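Local coordinates for protein titin (Homo sapiens, PDB 5JDD) that probably acts as an elastic scaffold of the muscle sarcomere, its I-band chain of immunoglobulin domains lengthening under stretch, at residues 11-16 and 84-89; 21-26 and 60-65. One frame throughout, in Å; residues are numbered along the deposited sequence.

In the fold
Both contacts lie in the first of three immunoglobulin I-set domains strung along the chain, one in each sheet of its beta sandwich. Contact 1 pairs strand 13-16 with the end of strand 80-89 at the margin of the mixed sheet; contact 2 pairs strand 21-27 with strand 57-62 inside the antiparallel sheet. Their centres are 10 Å apart. Strands 13-16 and 21-27 follow each other in sequence, and contact 2 is nested within the loop that contact 1 closes. The sheets meet between them, with Ala15 CB 3.5 Å from Val21 CG1. Contact 1 thus ties a strand near the start of the domain's sequence to the strand at its end, while contact 2 joins two inner strands whose side chains on one face point into the core.

Contact 1. Residues 11-16 and 84-89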
loop_
_atom_site.group_PDB
_atom_site.type_symbol
_atom_site.label_atom_id
_atom_site.label_comp_id
_atom_site.label_asym_id
_atom_site.label_seq_id
_atom_site.Cartn_x
_atom_site.Cartn_y
_atom_site.Cartn_z
ATOM N N LYS A 11 -13.770 -34.008 -13.316
ATOM C CA LYS A 11 -13.290 -33.687 -11.979
ATOM C C LYS A 11 -13.560 -32.231 -11.645
ATOM O O LYS A 11 -13.626 -31.380 -12.539
ATOM C CB LYS A 11 -11.784 -33.930 -11.882
ATOM C CG LYS A 11 -11.351 -35.376 -12.119
ATOM C CD LYS A 11 -9.875 -35.529 -11.780
ATOM C CE LYS A 11 -9.346 -36.905 -12.143
ATOM N NZ LYS A 11 -7.930 -37.067 -11.701
ATOM N N ASP A 12 -13.701 -31.945 -10.354
ATOM C CA ASP A 12 -13.868 -30.576 -9.899
ATOM C C ASP A 12 -12.685 -29.731 -10.354
ATOM O O ASP A 12 -11.555 -30.218 -10.447
ATOM C CB ASP A 12 -13.903 -30.501 -8.368
ATOM C CG ASP A 12 -15.189 -31.025 -7.758
ATOM O OD1 ASP A 12 -16.130 -31.419 -8.480
ATOM O OD2 ASP A 12 -15.253 -31.030 -6.504
ATOM N N VAL A 13 -12.956 -28.457 -10.620
ATOM C CA VAL A 13 -11.930 -27.475 -10.944
ATOM C C VAL A 13 -12.057 -26.307 -9.983
ATOM O O VAL A 13 -13.168 -25.825 -9.734
ATOM C CB VAL A 13 -12.149 -26.894 -12.353
ATOM C CG1 VAL A 13 -11.115 -25.806 -12.661
ATOM C CG2 VAL A 13 -12.101 -27.974 -13.389
ATOM N N THR A 14 -10.923 -25.848 -9.453
ATOM C CA THR A 14 -10.865 -24.601 -8.711
ATOM C C THR A 14 -9.941 -23.691 -9.497
ATOM O O THR A 14 -8.809 -24.072 -9.796
ATOM C CB THR A 14 -10.306 -24.819 -7.306
ATOM O OG1 THR A 14 -11.215 -25.641 -6.566
ATOM C CG2 THR A 14 -10.137 -23.493 -6.581
ATOM N N ALA A 15 -10.415 -22.499 -9.851
ATOM C CA ALA A 15 -9.635 -21.596 -10.677
ATOM C C ALA A 15 -9.962 -20.146 -10.367
ATOM O O ALA A 15 -11.044 -19.828 -9.856
ATOM C CB ALA A 15 -9.886 -21.877 -12.153
ATOM N N LEU A 16 -9.022 -19.268 -10.687
ATOM C CA LEU A 16 -9.207 -17.840 -10.512
ATOM C C LEU A 16 -10.173 -17.273 -11.538
ATOM O O LEU A 16 -10.216 -17.726 -12.685
ATOM C CB LEU A 16 -7.860 -17.124 -10.611
ATOM C CG LEU A 16 -7.120 -17.063 -9.280
ATOM C CD1 LEU A 16 -5.634 -16.805 -9.481
ATOM C CD2 LEU A 16 -7.738 -15.963 -8.431
ATOM N N ALA A 84 -19.493 -32.695 -12.004
ATOM C CA ALA A 84 -18.353 -32.090 -11.320
ATOM C C ALA A 84 -18.643 -30.618 -11.080
ATOM O O ALA A 84 -19.546 -30.047 -11.694
ATOM C CB ALA A 84 -17.075 -32.261 -12.135
ATOM N N LYS A 85 -17.869 -29.993 -10.199
ATOM C CA LYS A 85 -18.126 -28.605 -9.853
ATOM C C LYS A 85 -16.984 -27.689 -10.216
ATOM O O LYS A 85 -15.816 -28.081 -10.151
ATOM C CB LYS A 85 -18.425 -28.469 -8.358
ATOM C CG LYS A 85 -19.738 -29.110 -7.957
ATOM C CD LYS A 85 -19.941 -29.098 -6.450
ATOM C CE LYS A 85 -21.296 -29.693 -6.114
ATOM N NZ LYS A 85 -21.484 -29.790 -4.634
ATOM N N LEU A 86 -17.341 -26.458 -10.576
ATOM C CA LEU A 86 -16.377 -25.377 -10.729
ATOM C C LEU A 86 -16.470 -24.461 -9.516
ATOM O O LEU A 86 -17.554 -23.970 -9.185
ATOM C CB LEU A 86 -16.674 -24.566 -11.996
ATOM C CG LEU A 86 -15.875 -23.264 -12.184
ATOM C CD1 LEU A 86 -14.384 -23.517 -12.329
ATOM C CD2 LEU A 86 -16.377 -22.486 -13.386
ATOM N N PHE A 87 -15.340 -24.238 -8.853
ATOM C CA PHE A 87 -15.241 -23.232 -7.807
ATOM C C PHE A 87 -14.401 -22.092 -8.350
ATOM O O PHE A 87 -13.283 -22.306 -8.838
ATOM C CB PHE A 87 -14.586 -23.842 -6.568
ATOM C CG PHE A 87 -15.398 -24.933 -5.940
ATOM C CD1 PHE A 87 -16.453 -24.620 -5.101
ATOM C CD2 PHE A 87 -15.119 -26.264 -6.204
ATOM C CE1 PHE A 87 -17.218 -25.619 -4.514
ATOM C CE2 PHE A 87 -15.881 -27.277 -5.628
ATOM C CZ PHE A 87 -16.939 -26.946 -4.783
ATOM N N VAL A 88 -14.949 -20.883 -8.286
ATOM C CA VAL A 88 -14.266 -19.705 -8.817
ATOM C C VAL A 88 -13.670 -18.909 -7.672
ATOM O O VAL A 88 -14.402 -18.349 -6.857
ATOM C CB VAL A 88 -15.232 -18.814 -9.620
ATOM C CG1 VAL A 88 -14.506 -17.594 -10.191
ATOM C CG2 VAL A 88 -15.892 -19.603 -10.746
ATOM N N GLU A 89 -12.342 -18.863 -7.589
ATOM C CA GLU A 89 -11.704 -18.034 -6.575
ATOM C C GLU A 89 -11.718 -16.588 -7.067
ATOM O O GLU A 89 -11.497 -16.329 -8.252
ATOM C CB GLU A 89 -10.280 -18.520 -6.246
ATOM C CG GLU A 89 -10.262 -19.891 -5.558
ATOM C CD GLU A 89 -8.923 -20.257 -4.935
ATOM O OE1 GLU A 89 -7.943 -19.498 -5.085
ATOM O OE2 GLU A 89 -8.850 -21.330 -4.291
#
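Strand 13-16 runs parallel to residues 84-89, the axes coming within 4.6 Å at an angle of 23°, with Val13 to Leu16 in register with Leu86 to Glu89. Four backbone hydrogen bonds zip them together, from Val13 N to Lys85 O at one end to Glu89 N to Ala15 O at the other. Asp12 adds a fifth bond through its side chain: OD1 accepts Lys85 N at 2.8 Å from above the carboxylate plane. Asp12 CG stands beside its own backbone N (chi1 -73°). The other oxygen, Asp12 OD2, lies 3.9 Å from Phe87 CE2, at the ring's edge. Thr14 shares that outer face. Thr14 OG1 sits 3.8 Å from Phe87 CB, while the methyl Thr14 CG2 lies 3.4 Å from Glu89 OE2. On the opposite face, Val13 CG1 meets Leu86 CD1 at 4.0 Å, and Val13 and Ala15 pack on Val21 of strand 21-27. This is the A'-G pairing of an I-set domain: strand 13-16 forms the sheet's margin, and strand 80-89 bonds on its other side to strand 71-77. Glu89 OE1 hydrogen-bonds His116 NE2, which belongs to the following domain.

Contact 2. Residues 21-26 and 60-65; sequences VAFEVS and LMLQNI
Val21 to Phe23 pair antiparallel with Leu60 to Leu62, the B and E strands of an immunoglobulin I-set sandwich. Four backbone hydrogen bonds join them in two reciprocal pairs, Val21 with Leu62 and Phe23 with Leu60. Ala22 and Met61 face each other between these as a non-hydrogen-bonded pair, their CA atoms 4.3 Å apart. On their side of the sheet the contact is slight: Ala22 CB approaches Met61 CG at 4.2 Å, and the rest of the extended Met61 chain leads away from strand 21-26 toward strand 49-54.

The other face turns into the apolar core, where Leu62 can be followed outward. Leu62 CB lies 4.0 Å from Val21 CG2. From there CG turns to the side of the backbone N (chi1 -46°), and chi2 of 174° sets CD1 anti to CA. Leu62 CD1 meets the Phe23 ring at its edge, 4.0 Å from Phe23 CE2, and also touches Val21 CG2, so one branch bridges the two residues of the partner strand. Leu60 reaches the same ring more distantly, its CD2 coming obliquely to Phe23 CD2. Beyond the strand, the chain turns through Asn64, whose OD1 accepts a hydrogen bond from Asn18 ND2, and brings Ile65 back over Val21. These two side chains cross at about a right angle.

Strand 49-54 flanks the E strand, and residues of the opposing sheet close over the core. Leu86 packs against both Phe23 and Leu62, and the Tyr73 ring meets that of Phe23 with planes about 30° apart. The two branches of Val21 divide their contacts with Ile65: CG2 rests on Ile65 CG2 at 4.0 Å, and CG1 faces Ile65 CD1 at 4.2 Å.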
loop_
_atom_site.group_PDB
_atom_site.type_symbol
_atom_site.label_atom_id
_atom_site.label_comp_id
_atom_site.label_asym_id
_atom_site.label_seq_id
_atom_site.Cartn_x
_atom_site.Cartn_y
_atom_site.Cartn_z
ATOM N N VAL A 21 -10.944 -22.802 -18.200
ATOM C CA VAL A 21 -10.901 -24.121 -17.570
ATOM C C VAL A 21 -11.661 -25.127 -18.422
ATOM O O VAL A 21 -12.346 -24.748 -19.378
ATOM C CB VAL A 21 -11.522 -24.101 -16.162
ATOM C CG1 VAL A 21 -10.806 -23.090 -15.285
ATOM C CG2 VAL A 21 -13.025 -23.785 -16.234
ATOM N N ALA A 22 -11.545 -26.408 -18.087
ATOM C CA ALA A 22 -12.260 -27.439 -18.843
ATOM C C ALA A 22 -12.729 -28.580 -17.968
ATOM O O ALA A 22 -12.126 -28.885 -16.942
ATOM C CB ALA A 22 -11.389 -27.979 -19.974
ATOM N N PHE A 23 -13.820 -29.211 -18.389
ATOM C CA PHE A 23 -14.259 -30.481 -17.833
ATOM C C PHE A 23 -14.143 -31.510 -18.942
ATOM O O PHE A 23 -14.301 -31.174 -20.122
ATOM C CB PHE A 23 -15.715 -30.395 -17.377
ATOM C CG PHE A 23 -15.932 -29.510 -16.181
ATOM C CD1 PHE A 23 -15.624 -29.962 -14.904
ATOM C CD2 PHE A 23 -16.445 -28.224 -16.325
ATOM C CE1 PHE A 23 -15.819 -29.148 -13.790
ATOM C CE2 PHE A 23 -16.649 -27.409 -15.214
ATOM C CZ PHE A 23 -16.336 -27.871 -13.948
ATOM N N GLU A 24 -13.873 -32.761 -18.582
ATOM C CA GLU A 24 -13.636 -33.800 -19.580
ATOM C C GLU A 24 -14.307 -35.102 -19.179
ATOM O O GLU A 24 -14.183 -35.533 -18.031
ATOM C CB GLU A 24 -12.133 -34.033 -19.710
ATOM C CG GLU A 24 -11.728 -34.919 -20.856
ATOM C CD GLU A 24 -10.280 -34.706 -21.239
ATOM O OE1 GLU A 24 -9.978 -33.684 -21.891
ATOM O OE2 GLU A 24 -9.438 -35.550 -20.874
ATOM N N VAL A 25 -15.011 -35.725 -20.120
ATOM C CA VAL A 25 -15.519 -37.081 -19.909
ATOM C C VAL A 25 -15.019 -37.965 -21.043
ATOM O O VAL A 25 -14.973 -37.526 -22.200
ATOM C CB VAL A 25 -17.069 -37.108 -19.788
ATOM C CG1 VAL A 25 -17.729 -36.542 -21.036
ATOM C CG2 VAL A 25 -17.586 -38.515 -19.492
ATOM N N SER A 26 -14.584 -39.182 -20.723
ATOM C CA SER A 26 -14.191 -40.116 -21.771
ATOM C C SER A 26 -15.054 -41.357 -21.718
ATOM O O SER A 26 -15.489 -41.798 -20.638
ATOM C CB SER A 26 -12.704 -40.472 -21.693
ATOM O OG SER A 26 -12.477 -41.567 -20.823
ATOM N N LEU A 60 -15.774 -29.850 -22.291
ATOM C CA LEU A 60 -16.452 -28.564 -22.197
ATOM C C LEU A 60 -15.429 -27.562 -21.695
ATOM O O LEU A 60 -14.891 -27.711 -20.597
ATOM C CB LEU A 60 -17.611 -28.640 -21.209
ATOM C CG LEU A 60 -18.219 -27.304 -20.778
ATOM C CD1 LEU A 60 -18.814 -26.580 -21.967
ATOM C CD2 LEU A 60 -19.279 -27.533 -19.708
ATOM N N MET A 61 -15.145 -26.557 -22.508
ATOM C CA MET A 61 -14.194 -25.522 -22.138
ATOM C C MET A 61 -14.948 -24.244 -21.810
ATOM O O MET A 61 -15.847 -23.826 -22.546
ATOM C CB MET A 61 -13.199 -25.295 -23.278
ATOM C CG MET A 61 -12.473 -26.564 -23.727
ATOM S SD MET A 61 -11.441 -26.254 -25.175
ATOM C CE MET A 61 -11.128 -27.926 -25.732
ATOM N N LEU A 62 -14.590 -23.636 -20.688
ATOM C CA LEU A 62 -15.207 -22.395 -20.253
ATOM C C LEU A 62 -14.147 -21.311 -20.270
ATOM O O LEU A 62 -13.131 -21.395 -19.563
ATOM C CB LEU A 62 -15.788 -22.540 -18.847
ATOM C CG LEU A 62 -16.623 -23.791 -18.558
ATOM C CD1 LEU A 62 -17.007 -23.851 -17.085
ATOM C CD2 LEU A 62 -17.850 -23.812 -19.413
ATOM N N GLN A 63 -14.385 -20.285 -21.071
ATOM C CA GLN A 63 -13.390 -19.246 -21.270
ATOM C C GLN A 63 -13.718 -18.016 -20.437
ATOM O O GLN A 63 -14.886 -17.656 -20.292
ATOM C CB GLN A 63 -13.289 -18.910 -22.761
ATOM C CG GLN A 63 -12.918 -20.131 -23.598
ATOM C CD GLN A 63 -13.117 -19.925 -25.084
ATOM O OE1 GLN A 63 -12.241 -20.249 -25.885
ATOM N NE2 GLN A 63 -14.278 -19.402 -25.464
ATOM N N ASN A 64 -12.680 -17.407 -19.861
ATOM C CA ASN A 64 -12.811 -16.147 -19.117
ATOM C C ASN A 64 -13.888 -16.230 -18.040
ATOM O O ASN A 64 -14.832 -15.444 -18.034
ATOM C CB ASN A 64 -13.088 -14.982 -20.083
ATOM C CG ASN A 64 -12.921 -13.612 -19.433
ATOM O OD1 ASN A 64 -12.397 -13.485 -18.326
ATOM N ND2 ASN A 64 -13.368 -12.574 -20.135
ATOM N N ILE A 65 -13.739 -17.186 -17.123
ATOM C CA ILE A 65 -14.819 -17.494 -16.182
ATOM C C ILE A 65 -15.162 -16.348 -15.246
ATOM O O ILE A 65 -14.305 -15.544 -14.858
ATOM C CB ILE A 65 -14.552 -18.761 -15.344
ATOM C CG1 ILE A 65 -13.281 -18.604 -14.504
ATOM C CG2 ILE A 65 -14.466 -20.002 -16.237
ATOM C CD1 ILE A 65 -12.952 -19.864 -13.713
#